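Local coordinates for protein Myo-inositol 2-dehydrogenase (Lactobacillus plantarum WCFS1, PDB 3CEA) that probably catalyses the NAD-dependent oxidation of myo-inositol at its 2-hydroxyl, using a Rossmann-fold domain to bind the dinucleotide, at residues 294-297 against 298-302; 78-81 against 82-85; 315-318 against 319-323; 24-27 against 28-32; 61-64 against 65-69. One frame throughout, in Å; residues are numbered along the deposited sequence.

Interaction 1 (294-297 against 298-302); sequences FDTA and FTDEV
Phe294, at the N-cap position of helix 295-311, meets Phe298 one turn on through both backbone and side chain. Among the backbone bonds, Phe298 N donates to Phe294 O at 2.8 Å, and Asp300 N reaches Thr296 O at 2.7 Å; Thr299 N to Asp295 O and Glu301 N to Ala297 O complete the first turns. The apolar contact joins Phe298 CE2 to Phe294 CB at 3.8 Å. It depends on Phe298 CG standing anti to the carbonyl carbon (chi1 -79°), which swings the ring back over the preceding turn; there CD2 also lies close to the carbonyl oxygen, 3.2 Å from Phe294 O. Phe294's own ring runs off toward Met131. Polar side chains meet on another side of the helix: a water receives or gives a bond at Thr299 OG1 (2.7 Å) and donates to Asp295 OD2. The other carboxylate oxygen, Asp295 OD1, is held by a salt bridge to Arg22 and a hydrogen bond from His26. Thr296 and Asp300 run side by side, Thr296 CG2 lying 3.6 Å from Asp300 OD2. An alanine at Phe298 would probably leave Phe294 CB without its ring neighbour and open a gap beside His23, Leu19 and the NAD that the ring touches. The first turn thus places an aromatic side chain in the NAD pocket, while the carboxylate of Asp295, with partners at both oxygens, ties the start of the helix to helix 20-29.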
loop_
_atom_site.group_PDB
_atom_site.type_symbol
_atom_site.label_atom_id
_atom_site.label_comp_id
_atom_site.label_asym_id
_atom_site.label_seq_id
_atom_site.Cartn_x
_atom_site.Cartn_y
_atom_site.Cartn_z
ATOM N N PHE A 294 20.315 0.698 4.567
ATOM C CA PHE A 294 20.840 1.431 5.713
ATOM C C PHE A 294 22.010 2.367 5.404
ATOM O O PHE A 294 22.708 2.817 6.323
ATOM C CB PHE A 294 21.197 0.452 6.835
ATOM C CG PHE A 294 20.000 -0.210 7.457
ATOM C CD1 PHE A 294 19.089 0.533 8.203
ATOM C CD2 PHE A 294 19.779 -1.572 7.295
ATOM C CE1 PHE A 294 17.973 -0.070 8.781
ATOM C CE2 PHE A 294 18.671 -2.186 7.875
ATOM C CZ PHE A 294 17.766 -1.430 8.618
ATOM N N ASP A 295 22.204 2.673 4.120
ATOM C CA ASP A 295 23.295 3.541 3.660
ATOM C C ASP A 295 23.452 4.825 4.485
ATOM O O ASP A 295 24.552 5.135 4.945
ATOM C CB ASP A 295 23.122 3.881 2.177
ATOM C CG ASP A 295 24.307 4.643 1.610
ATOM O OD1 ASP A 295 25.393 4.039 1.452
ATOM O OD2 ASP A 295 24.146 5.849 1.316
ATOM N N THR A 296 22.353 5.560 4.669
ATOM C CA THR A 296 22.363 6.808 5.446
ATOM C C THR A 296 22.711 6.563 6.920
ATOM O O THR A 296 23.522 7.293 7.497
ATOM C CB THR A 296 21.017 7.564 5.338
ATOM O OG1 THR A 296 20.628 7.668 3.964
ATOM C CG2 THR A 296 21.129 8.964 5.932
ATOM N N ALA A 297 22.105 5.534 7.516
ATOM C CA ALA A 297 22.382 5.158 8.906
ATOM C C ALA A 297 23.857 4.817 9.126
ATOM O O ALA A 297 24.433 5.194 10.145
ATOM C CB ALA A 297 21.492 3.999 9.337
ATOM N N PHE A 298 24.454 4.107 8.166
ATOM C CA PHE A 298 25.886 3.798 8.186
ATOM C C PHE A 298 26.735 5.061 8.139
ATOM O O PHE A 298 27.751 5.158 8.826
ATOM C CB PHE A 298 26.267 2.906 7.006
ATOM C CG PHE A 298 25.919 1.454 7.191
ATOM C CD1 PHE A 298 26.379 0.745 8.300
ATOM C CD2 PHE A 298 25.163 0.785 6.233
ATOM C CE1 PHE A 298 26.071 -0.601 8.464
ATOM C CE2 PHE A 298 24.849 -0.566 6.385
ATOM C CZ PHE A 298 25.302 -1.261 7.503
ATOM N N THR A 299 26.325 6.020 7.312
ATOM C CA THR A 299 27.019 7.295 7.205
ATOM C C THR A 299 26.870 8.078 8.507
ATOM O O THR A 299 27.864 8.524 9.081
ATOM C CB THR A 299 26.505 8.112 5.998
ATOM O OG1 THR A 299 26.767 7.385 4.793
ATOM C CG2 THR A 299 27.193 9.469 5.910
ATOM N N ASP A 300 25.632 8.211 8.980
ATOM C CA ASP A 300 25.339 8.986 10.184
ATOM C C ASP A 300 26.027 8.454 11.450
ATOM O O ASP A 300 26.462 9.248 12.296
ATOM C CB ASP A 300 23.823 9.125 10.390
ATOM C CG ASP A 300 23.168 10.058 9.364
ATOM O OD1 ASP A 300 23.890 10.775 8.634
ATOM O OD2 ASP A 300 21.918 10.080 9.290
ATOM N N GLU A 301 26.139 7.130 11.572
ATOM C CA GLU A 301 26.793 6.517 12.739
ATOM C C GLU A 301 28.304 6.738 12.753
ATOM O O GLU A 301 28.889 6.972 13.813
ATOM C CB GLU A 301 26.477 5.019 12.852
ATOM C CG GLU A 301 27.172 4.130 11.832
ATOM C CD GLU A 301 27.196 2.670 12.227
ATOM O OE1 GLU A 301 26.873 2.346 13.391
ATOM O OE2 GLU A 301 27.551 1.841 11.365
ATOM N N VAL A 302 28.925 6.654 11.577
ATOM C CA VAL A 302 30.364 6.870 11.441
ATOM C C VAL A 302 30.692 8.341 11.686
ATOM O O VAL A 302 31.696 8.659 12.326
ATOM C CB VAL A 302 30.895 6.375 10.070
ATOM C CG1 VAL A 302 32.317 6.865 9.815
ATOM C CG2 VAL A 302 30.849 4.854 10.009
HETATM O O HOH W 1 25.017 8.243 2.897
#

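Interaction 2 (78-81 against 82-85); sequences VAPT and PFHP. With NAD (nicotinamide-adenine-dinucleotide), chain E.
His84 reaches back to Ala79, its NE2 donating to Ala79 O at 2.6 Å. The N-H...O angle is 139°, and the oxygen lies near the edge of the imidazole. At the other ring nitrogen, ND1 is hydrogen-bonded to Pro103 O, so both nitrogens have protein partners and the ring's rotation is fixed. Thr81 CA sits over one face, 3.7 Å from the ring centroid, in a CH-pi contact. Ala79 O is shared: O3D of the nicotinamide ribose of NAD also donates to it, at 3.0 Å. O3D is further hydrogen-bonded to Thr81 OG1, where either could be the donor. Two backbone bonds close the turn, Phe83 N to Pro80 O and His84 N to Thr81 O, each donor standing above the carbonyl plane. Phe83 turns a ring face to the adenine amine, NAD N6A lying over the ring centre, 3.6 Å from Phe83 CE1. Such a loop, leaving strand 74-77 for the next helix along the dinucleotide, is characteristic of the Rossmann-fold cofactor site.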
loop_
_atom_site.group_PDB
_atom_site.type_symbol
_atom_site.label_atom_id
_atom_site.label_comp_id
_atom_site.label_asym_id
_atom_site.label_seq_id
_atom_site.Cartn_x
_atom_site.Cartn_y
_atom_site.Cartn_z
ATOM N N VAL A 78 36.304 -3.523 10.210
ATOM C CA VAL A 78 35.264 -4.187 9.430
ATOM C C VAL A 78 35.815 -5.519 8.893
ATOM O O VAL A 78 35.525 -5.927 7.763
ATOM C CB VAL A 78 34.749 -3.296 8.266
ATOM C CG1 VAL A 78 33.332 -3.702 7.873
ATOM C CG2 VAL A 78 34.779 -1.819 8.651
ATOM N N ALA A 79 36.631 -6.172 9.717
ATOM C CA ALA A 79 37.114 -7.523 9.451
ATOM C C ALA A 79 36.118 -8.514 10.062
ATOM O O ALA A 79 35.239 -8.098 10.814
ATOM C CB ALA A 79 38.503 -7.708 10.048
ATOM N N PRO A 80 36.234 -9.820 9.735
ATOM C CA PRO A 80 35.322 -10.826 10.298
ATOM C C PRO A 80 35.273 -10.828 11.830
ATOM O O PRO A 80 36.234 -10.423 12.483
ATOM C CB PRO A 80 35.899 -12.150 9.788
ATOM C CG PRO A 80 36.626 -11.789 8.548
ATOM C CD PRO A 80 37.202 -10.430 8.804
ATOM N N THR A 81 34.158 -11.308 12.376
ATOM C CA THR A 81 33.879 -11.280 13.818
ATOM C C THR A 81 34.943 -11.918 14.737
ATOM O O THR A 81 35.260 -11.342 15.781
ATOM C CB THR A 81 32.476 -11.863 14.127
ATOM O OG1 THR A 81 31.505 -11.207 13.305
ATOM C CG2 THR A 81 32.102 -11.659 15.584
ATOM N N PRO A 82 35.486 -13.105 14.372
ATOM C CA PRO A 82 36.502 -13.705 15.249
ATOM C C PRO A 82 37.722 -12.816 15.521
ATOM O O PRO A 82 38.342 -12.939 16.580
ATOM C CB PRO A 82 36.925 -14.965 14.482
ATOM C CG PRO A 82 35.749 -15.303 13.648
ATOM C CD PRO A 82 35.208 -13.974 13.212
ATOM N N PHE A 83 38.048 -11.931 14.580
ATOM C CA PHE A 83 39.230 -11.069 14.686
ATOM C C PHE A 83 38.973 -9.763 15.441
ATOM O O PHE A 83 39.908 -9.023 15.742
ATOM C CB PHE A 83 39.802 -10.771 13.299
ATOM C CG PHE A 83 40.303 -11.986 12.575
ATOM C CD1 PHE A 83 41.563 -12.510 12.854
ATOM C CD2 PHE A 83 39.518 -12.606 11.607
ATOM C CE1 PHE A 83 42.034 -13.638 12.185
ATOM C CE2 PHE A 83 39.979 -13.735 10.928
ATOM C CZ PHE A 83 41.241 -14.251 11.219
ATOM N N HIS A 84 37.707 -9.490 15.746
ATOM C CA HIS A 84 37.300 -8.259 16.426
ATOM C C HIS A 84 37.968 -8.027 17.791
ATOM O O HIS A 84 38.501 -6.945 18.021
ATOM C CB HIS A 84 35.773 -8.195 16.563
ATOM C CG HIS A 84 35.054 -7.904 15.283
ATOM N ND1 HIS A 84 33.706 -7.622 15.239
ATOM C CD2 HIS A 84 35.493 -7.832 14.004
ATOM C CE1 HIS A 84 33.342 -7.403 13.989
ATOM N NE2 HIS A 84 34.409 -7.523 13.220
ATOM N N PRO A 85 37.934 -9.031 18.701
ATOM C CA PRO A 85 38.534 -8.825 20.024
ATOM C C PRO A 85 40.036 -8.535 19.977
ATOM O O PRO A 85 40.493 -7.573 20.600
ATOM C CB PRO A 85 38.271 -10.157 20.741
ATOM C CG PRO A 85 37.121 -10.755 20.021
ATOM C CD PRO A 85 37.346 -10.379 18.595
HETATM P PA NAD E . 33.595 -9.811 4.204
HETATM O O1A NAD E . 32.797 -9.419 3.020
HETATM O O2A NAD E . 33.973 -11.241 4.163
HETATM O O5B NAD E . 34.887 -8.857 4.307
HETATM C C5B NAD E . 35.932 -9.147 5.215
HETATM C C4B NAD E . 37.163 -8.312 4.868
HETATM O O4B NAD E . 38.110 -8.357 5.922
HETATM C C3B NAD E . 37.865 -8.817 3.618
HETATM O O3B NAD E . 38.135 -7.705 2.801
HETATM C C2B NAD E . 39.157 -9.436 4.117
HETATM O O2B NAD E . 40.233 -9.230 3.229
HETATM C C1B NAD E . 39.389 -8.727 5.441
HETATM N N9A NAD E . 40.078 -9.599 6.412
HETATM C C8A NAD E . 39.708 -10.864 6.798
HETATM N N7A NAD E . 40.597 -11.320 7.710
HETATM C C5A NAD E . 41.532 -10.364 7.908
HETATM C C6A NAD E . 42.657 -10.314 8.725
HETATM N N6A NAD E . 42.821 -11.234 9.670
HETATM N N1A NAD E . 43.447 -9.178 8.722
HETATM C C2A NAD E . 43.122 -8.101 7.912
HETATM N N3A NAD E . 42.002 -8.159 7.101
HETATM C C4A NAD E . 41.220 -9.273 7.100
HETATM O O3 NAD E . 32.776 -9.504 5.557
HETATM P PN NAD E . 31.737 -8.277 5.666
HETATM O O1N NAD E . 32.309 -7.090 4.986
HETATM O O2N NAD E . 30.408 -8.797 5.286
HETATM O O5D NAD E . 31.654 -7.971 7.241
HETATM C C5D NAD E . 32.786 -7.817 8.064
HETATM C C4D NAD E . 32.298 -7.530 9.481
HETATM O O4D NAD E . 31.228 -6.601 9.448
HETATM C C3D NAD E . 31.792 -8.787 10.173
HETATM O O3D NAD E . 32.384 -8.878 11.448
HETATM C C2D NAD E . 30.293 -8.588 10.287
HETATM O O2D NAD E . 29.787 -9.069 11.509
HETATM C C1D NAD E . 30.108 -7.081 10.169
HETATM N N1N NAD E . 28.845 -6.735 9.487
HETATM C C2N NAD E . 27.995 -5.839 10.084
HETATM C C3N NAD E . 26.788 -5.489 9.470
HETATM C C7N NAD E . 25.932 -4.385 10.023
HETATM O O7N NAD E . 24.569 -4.355 9.669
HETATM N N7N NAD E . 26.467 -3.464 10.830
HETATM C C4N NAD E . 26.453 -6.059 8.244
HETATM C C5N NAD E . 27.322 -6.969 7.644
HETATM C C6N NAD E . 28.519 -7.299 8.278
#

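Interaction 3 (315-318 against 319-323); sequences PEVT and VDDGI
A capping box formed by Thr318 and Asp321 starts helix 319-338, with Thr318 at the N-cap position. Its tighter half is Thr318 N donating to Asp321 OD2 at 3.0 Å, with an N-H...O angle of 156°; the oxygen is met on its anti side. The reciprocal half, Asp321 N to Thr318 OG1, is weak at 3.3 Å. Thr318 OG1 lies between its backbone N and carbonyl carbon (chi1 67°), a torsion that turns the hydroxyl toward the first turn, where it also makes a weak bond to Asp321 OD2. Beside the box, Val317 CG1 rests 3.8 Å from Asp321 CB, the two side chains crossing obliquely. Asp321 has a second role through OD1, which forms a salt bridge with Arg195, so that its carboxylate joins the helix start to helix 182-198. Val319 and Ile323 pack on helix 108-119. The oxygen on the capping side takes one more bond, from a water that lies 2.7 Å from Asp321 OD2 and also donates to Glu316 O.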
loop_
_atom_site.group_PDB
_atom_site.type_symbol
_atom_site.label_atom_id
_atom_site.label_comp_id
_atom_site.label_asym_id
_atom_site.label_seq_id
_atom_site.Cartn_x
_atom_site.Cartn_y
_atom_site.Cartn_z
ATOM N N PRO A 315 29.840 7.017 23.000
ATOM C CA PRO A 315 28.521 6.845 22.381
ATOM C C PRO A 315 27.488 6.323 23.373
ATOM O O PRO A 315 27.859 5.778 24.416
ATOM C CB PRO A 315 28.779 5.792 21.298
ATOM C CG PRO A 315 29.972 5.048 21.775
ATOM C CD PRO A 315 30.829 6.080 22.434
ATOM N N GLU A 316 26.207 6.491 23.045
ATOM C CA GLU A 316 25.124 6.006 23.898
ATOM C C GLU A 316 25.182 4.486 24.056
ATOM O O GLU A 316 25.116 3.972 25.175
ATOM C CB GLU A 316 23.758 6.434 23.352
ATOM C CG GLU A 316 22.590 6.065 24.268
ATOM C CD GLU A 316 21.235 6.399 23.674
ATOM O OE1 GLU A 316 20.860 5.808 22.633
ATOM O OE2 GLU A 316 20.534 7.250 24.264
ATOM N N VAL A 317 25.310 3.782 22.933
ATOM C CA VAL A 317 25.410 2.326 22.934
ATOM C C VAL A 317 26.758 1.899 23.512
ATOM O O VAL A 317 27.809 2.087 22.887
ATOM C CB VAL A 317 25.200 1.734 21.519
ATOM C CG1 VAL A 317 25.340 0.211 21.536
ATOM C CG2 VAL A 317 23.839 2.137 20.976
ATOM N N THR A 318 26.705 1.338 24.719
ATOM C CA THR A 318 27.896 0.936 25.465
ATOM C C THR A 318 28.386 -0.454 25.050
ATOM O O THR A 318 27.761 -1.124 24.225
ATOM C CB THR A 318 27.633 0.944 26.993
ATOM O OG1 THR A 318 26.685 -0.078 27.327
ATOM C CG2 THR A 318 27.103 2.301 27.459
ATOM N N VAL A 319 29.513 -0.869 25.628
ATOM C CA VAL A 319 30.057 -2.214 25.439
ATOM C C VAL A 319 29.089 -3.237 26.034
ATOM O O VAL A 319 28.863 -4.305 25.456
ATOM C CB VAL A 319 31.454 -2.359 26.100
ATOM C CG1 VAL A 319 32.099 -3.699 25.741
ATOM C CG2 VAL A 319 32.364 -1.208 25.687
ATOM N N ASP A 320 28.515 -2.880 27.184
ATOM C CA ASP A 320 27.531 -3.702 27.892
ATOM C C ASP A 320 26.316 -4.048 27.024
ATOM O O ASP A 320 25.786 -5.159 27.107
ATOM C CB ASP A 320 27.084 -2.992 29.175
ATOM C CG ASP A 320 26.160 -3.842 30.029
ATOM O OD1 ASP A 320 26.587 -4.928 30.487
ATOM O OD2 ASP A 320 25.005 -3.417 30.248
ATOM N N ASP A 321 25.884 -3.094 26.199
ATOM C CA ASP A 321 24.798 -3.311 25.243
ATOM C C ASP A 321 25.162 -4.367 24.199
ATOM O O ASP A 321 24.312 -5.160 23.785
ATOM C CB ASP A 321 24.420 -1.998 24.550
ATOM C CG ASP A 321 23.670 -1.046 25.465
ATOM O OD1 ASP A 321 22.746 -1.495 26.173
ATOM O OD2 ASP A 321 23.995 0.160 25.465
ATOM N N GLY A 322 26.426 -4.369 23.782
ATOM C CA GLY A 322 26.928 -5.329 22.804
ATOM C C GLY A 322 27.078 -6.728 23.371
ATOM O O GLY A 322 26.801 -7.714 22.682
ATOM N N ILE A 323 27.519 -6.810 24.626
ATOM C CA ILE A 323 27.700 -8.091 25.313
ATOM C C ILE A 323 26.353 -8.785 25.514
ATOM O O ILE A 323 26.192 -9.951 25.145
ATOM C CB ILE A 323 28.456 -7.930 26.663
ATOM C CG1 ILE A 323 29.903 -7.484 26.419
ATOM C CG2 ILE A 323 28.444 -9.236 27.452
ATOM C CD1 ILE A 323 30.638 -7.010 27.657
HETATM O O HOH W 2 22.921 2.603 25.932
#

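Interaction 4 (24-27 against 28-32); sequences ARHL and VNKIQ
His26 O accepts from both Lys30 N and Ile31 N, each at 2.8 Å, as helix 20-29 comes to its end, whereas Val28 N and Asn29 N still bond to Ala24 O and Arg25 O. The two donors to His26 O come from opposite faces of the carbonyl plane, and the bond from Ile31, five residues on, is nearly straight (172°). The side chain of Ile31 also turns back toward His26 and Leu27. CG1 stands anti to the carbonyl carbon (chi1 -46°), which lays it 3.2 Å from His26 O; the same carbon packs at 3.9 Å on Leu27 CD1. At the His26 ring, the aliphatic part of Lys30 slants past the imidazole, Lys30 CD lying 3.6 Å from His26 CD2. The lysine chain then bends at its last torsion, leaving NZ 5.5 Å from His26 NE2, which is engaged by Asp295. Nearer the helix body, Val28 CG2 approaches Ala24 O at 3.3 Å, and Asn29 CB lies alongside Arg25 O. Arg25 itself directs its guanidinium group to Glu21 in a salt bridge. With strands 9-14 and 34-40 the helix makes the first beta-alpha-beta unit of the NAD-binding Rossmann fold. Leu27 and Val28 rest on strand 34-40, while His26, Leu27 and Ile31 touch helix 295-311; Asn29 packs against Gln32 of a second subunit.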
loop_
_atom_site.group_PDB
_atom_site.type_symbol
_atom_site.label_atom_id
_atom_site.label_comp_id
_atom_site.label_asym_id
_atom_site.label_seq_id
_atom_site.Cartn_x
_atom_site.Cartn_y
_atom_site.Cartn_z
ATOM N N ALA A 24 34.441 2.582 3.658
ATOM C CA ALA A 24 35.594 3.264 3.064
ATOM C C ALA A 24 35.173 4.373 2.103
ATOM O O ALA A 24 35.773 5.446 2.092
ATOM C CB ALA A 24 36.499 2.264 2.362
ATOM N N ARG A 25 34.140 4.106 1.307
ATOM C CA ARG A 25 33.579 5.101 0.390
ATOM C C ARG A 25 33.043 6.323 1.137
ATOM O O ARG A 25 33.340 7.457 0.758
ATOM C CB ARG A 25 32.475 4.486 -0.476
ATOM C CG ARG A 25 32.975 3.639 -1.635
ATOM C CD ARG A 25 31.815 3.193 -2.509
ATOM N NE ARG A 25 32.253 2.422 -3.672
ATOM C CZ ARG A 25 32.123 1.102 -3.800
ATOM N NH1 ARG A 25 31.561 0.378 -2.838
ATOM N NH2 ARG A 25 32.556 0.503 -4.901
ATOM N N HIS A 26 32.263 6.084 2.195
ATOM C CA HIS A 26 31.700 7.160 3.012
ATOM C C HIS A 26 32.800 7.966 3.694
ATOM O O HIS A 26 32.708 9.191 3.812
ATOM C CB HIS A 26 30.748 6.606 4.078
ATOM C CG HIS A 26 29.510 5.970 3.525
ATOM N ND1 HIS A 26 28.817 4.990 4.200
ATOM C CD2 HIS A 26 28.844 6.169 2.363
ATOM C CE1 HIS A 26 27.773 4.616 3.482
ATOM N NE2 HIS A 26 27.769 5.313 2.361
ATOM N N LEU A 27 33.841 7.258 4.124
ATOM C CA LEU A 27 34.952 7.830 4.873
ATOM C C LEU A 27 35.767 8.812 4.026
ATOM O O LEU A 27 36.357 9.757 4.551
ATOM C CB LEU A 27 35.838 6.692 5.390
ATOM C CG LEU A 27 36.248 6.587 6.863
ATOM C CD1 LEU A 27 35.334 7.361 7.807
ATOM C CD2 LEU A 27 36.303 5.117 7.255
ATOM N N VAL A 28 35.783 8.577 2.715
ATOM C CA VAL A 28 36.473 9.446 1.761
ATOM C C VAL A 28 35.534 10.527 1.212
ATOM O O VAL A 28 35.928 11.688 1.073
ATOM C CB VAL A 28 37.090 8.626 0.588
ATOM C CG1 VAL A 28 37.792 9.536 -0.414
ATOM C CG2 VAL A 28 38.066 7.582 1.114
ATOM N N ASN A 29 34.290 10.144 0.926
ATOM C CA ASN A 29 33.358 11.008 0.196
ATOM C C ASN A 29 32.367 11.808 1.040
ATOM O O ASN A 29 32.027 12.940 0.688
ATOM C CB ASN A 29 32.593 10.194 -0.855
ATOM C CG ASN A 29 33.503 9.615 -1.925
ATOM O OD1 ASN A 29 34.494 10.231 -2.319
ATOM N ND2 ASN A 29 33.166 8.424 -2.402
ATOM N N LYS A 30 31.908 11.226 2.143
ATOM C CA LYS A 30 30.800 11.814 2.901
ATOM C C LYS A 30 31.182 12.330 4.287
ATOM O O LYS A 30 30.809 13.446 4.652
ATOM C CB LYS A 30 29.627 10.832 2.993
ATOM C CG LYS A 30 29.030 10.452 1.641
ATOM C CD LYS A 30 27.820 9.547 1.803
ATOM C CE LYS A 30 27.366 8.961 0.471
ATOM N NZ LYS A 30 26.739 9.983 -0.414
ATOM N N ILE A 31 31.922 11.526 5.050
ATOM C CA ILE A 31 32.264 11.870 6.434
ATOM C C ILE A 31 33.187 13.091 6.504
ATOM O O ILE A 31 34.158 13.193 5.752
ATOM C CB ILE A 31 32.895 10.673 7.204
ATOM C CG1 ILE A 31 32.104 9.373 6.975
ATOM C CG2 ILE A 31 33.028 10.989 8.696
ATOM C CD1 ILE A 31 30.652 9.399 7.440
ATOM N N GLN A 32 32.865 14.007 7.414
ATOM C CA GLN A 32 33.623 15.243 7.587
ATOM C C GLN A 32 34.562 15.190 8.786
ATOM O O GLN A 32 34.276 14.521 9.785
ATOM C CB GLN A 32 32.680 16.437 7.727
ATOM C CG GLN A 32 31.872 16.735 6.476
ATOM C CD GLN A 32 31.454 18.187 6.388
ATOM O OE1 GLN A 32 30.844 18.733 7.315
ATOM N NE2 GLN A 32 31.779 18.826 5.270
#

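Interaction 5 (61-64 against 65-69); sequences TNYK and DMIDT
Asn62 and Asp65 are brought together by different first torsions: Asn62 CG is anti to its backbone N (chi1 -159°), while Asp65 CG is anti to its carbonyl carbon (chi1 -81°). The amide and carboxylate stack with their planes 30° apart, and Asp65 OD2 comes within 3.4 Å of Asn62 CB. Asn62 is the N-cap of helix 63-67, a short helix of the Rossmann-fold domain; OD1 takes weak bonds from Lys64 N at 3.1 Å and from Asp65 N at 3.5 Å. An alanine in place of Asn62 would remove this oxygen and would probably leave the two amides of the first turn without their capping acceptor. Backbone bonds continue the helix from Met66 N to Asn62 O, Ile67 N to Tyr63 O and Asp68 N to Lys64 O. The selenomethionine Met66 packs on strands 9-14, 34-40 and 58-60, and Ile67 on helix 84-93, where Asp68 OD2 is hydrogen-bonded to Tyr90. Lys64 CG lies over one face of the Tyr63 ring, toward its rim. Tyr63 and Ile67 lie side by side, and Ile67 CD1 meets the edge of the phenol ring, 3.9 Å from Tyr63 CD2.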
loop_
_atom_site.group_PDB
_atom_site.type_symbol
_atom_site.label_atom_id
_atom_site.label_comp_id
_atom_site.label_asym_id
_atom_site.label_seq_id
_atom_site.Cartn_x
_atom_site.Cartn_y
_atom_site.Cartn_z
ATOM N N THR A 61 48.616 -5.885 4.502
ATOM C CA THR A 61 47.969 -7.191 4.656
ATOM C C THR A 61 48.005 -7.621 6.124
ATOM O O THR A 61 47.214 -8.461 6.560
ATOM C CB THR A 61 48.630 -8.278 3.780
ATOM O OG1 THR A 61 50.046 -8.291 4.011
ATOM C CG2 THR A 61 48.359 -8.020 2.303
ATOM N N ASN A 62 48.936 -7.033 6.872
ATOM C CA ASN A 62 49.059 -7.247 8.308
ATOM C C ASN A 62 48.545 -6.013 9.046
ATOM O O ASN A 62 49.071 -4.912 8.862
ATOM C CB ASN A 62 50.523 -7.523 8.671
ATOM C CG ASN A 62 50.681 -8.234 10.007
ATOM O OD1 ASN A 62 50.190 -7.775 11.040
ATOM N ND2 ASN A 62 51.387 -9.359 9.990
ATOM N N TYR A 63 47.516 -6.199 9.871
ATOM C CA TYR A 63 46.896 -5.082 10.592
ATOM C C TYR A 63 47.791 -4.529 11.703
ATOM O O TYR A 63 47.758 -3.331 11.993
ATOM C CB TYR A 63 45.504 -5.460 11.123
ATOM C CG TYR A 63 45.489 -6.349 12.353
ATOM C CD1 TYR A 63 45.511 -7.739 12.236
ATOM C CD2 TYR A 63 45.436 -5.795 13.636
ATOM C CE1 TYR A 63 45.492 -8.556 13.368
ATOM C CE2 TYR A 63 45.420 -6.602 14.771
ATOM C CZ TYR A 63 45.445 -7.979 14.631
ATOM O OH TYR A 63 45.424 -8.776 15.751
ATOM N N LYS A 64 48.588 -5.405 12.314
ATOM C CA LYS A 64 49.537 -5.004 13.351
ATOM C C LYS A 64 50.655 -4.148 12.762
ATOM O O LYS A 64 51.124 -3.206 13.403
ATOM C CB LYS A 64 50.109 -6.228 14.071
ATOM C CG LYS A 64 49.098 -6.968 14.937
ATOM C CD LYS A 64 49.707 -8.204 15.576
ATOM C CE LYS A 64 48.678 -8.959 16.398
ATOM N NZ LYS A 64 49.233 -10.205 16.994
ATOM N N ASP A 65 51.069 -4.476 11.539
ATOM C CA ASP A 65 52.035 -3.668 10.801
ATOM C C ASP A 65 51.504 -2.259 10.558
ATOM O O ASP A 65 52.234 -1.284 10.717
ATOM C CB ASP A 65 52.394 -4.327 9.464
ATOM C CG ASP A 65 53.433 -5.429 9.607
ATOM O OD1 ASP A 65 54.033 -5.564 10.696
ATOM O OD2 ASP A 65 53.655 -6.160 8.617
HETATM N N MSE A 66 50.229 -2.165 10.183
HETATM C CA MSE A 66 49.591 -0.879 9.904
HETATM C C MSE A 66 49.503 0.002 11.150
HETATM O O MSE A 66 49.833 1.188 11.100
HETATM C CB MSE A 66 48.202 -1.084 9.296
HETATM C CG MSE A 66 47.539 0.201 8.814
HETATM SE SE MSE A 66 45.828 -0.095 7.937
HETATM C CE MSE A 66 44.817 -0.723 9.464
ATOM N N ILE A 67 49.068 -0.589 12.260
ATOM C CA ILE A 67 48.899 0.127 13.527
ATOM C C ILE A 67 50.238 0.630 14.088
ATOM O O ILE A 67 50.295 1.692 14.715
ATOM C CB ILE A 67 48.129 -0.742 14.568
ATOM C CG1 ILE A 67 46.683 -0.964 14.101
ATOM C CG2 ILE A 67 48.141 -0.093 15.955
ATOM C CD1 ILE A 67 45.939 -2.082 14.819
ATOM N N ASP A 68 51.307 -0.122 13.836
ATOM C CA ASP A 68 52.638 0.215 14.340
ATOM C C ASP A 68 53.453 1.111 13.400
ATOM O O ASP A 68 54.577 1.503 13.732
ATOM C CB ASP A 68 53.427 -1.061 14.662
ATOM C CG ASP A 68 52.779 -1.895 15.759
ATOM O OD1 ASP A 68 52.074 -1.328 16.626
ATOM O OD2 ASP A 68 52.984 -3.128 15.753
ATOM N N THR A 69 52.890 1.438 12.238
ATOM C CA THR A 69 53.604 2.236 11.235
ATOM C C THR A 69 52.891 3.545 10.903
ATOM O O THR A 69 53.538 4.567 10.681
ATOM C CB THR A 69 53.843 1.439 9.926
ATOM O OG1 THR A 69 54.302 0.119 10.238
ATOM C CG2 THR A 69 54.878 2.129 9.044
#

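Three of the contacts, interactions 1, 2 and 5, reach the dinucleotide; among the five, only interactions 1 and 4 touch each other. Their centres are 11 Å apart, and the probable 2.8 Å hydrogen bond between Asp295 OD1 and His26 NE2, together with Val302 packing on Leu27, fastens helix 295-311 to helix 20-29. Interaction 2 lies along NAD. Interaction 5, its centre about 15 Å from that of interaction 2, brings Tyr63 to about 4 Å from the cofactor, about as near as the side chain of Phe298 in interaction 1. In interaction 4 the side chain of Ala24 is about 10 Å from NAD. Interaction 3 caps the helix following 295-311 in the chain, about 8 Å from interaction 1 at the nearest atoms, with the Val317 side chain about 11 Å from NAD.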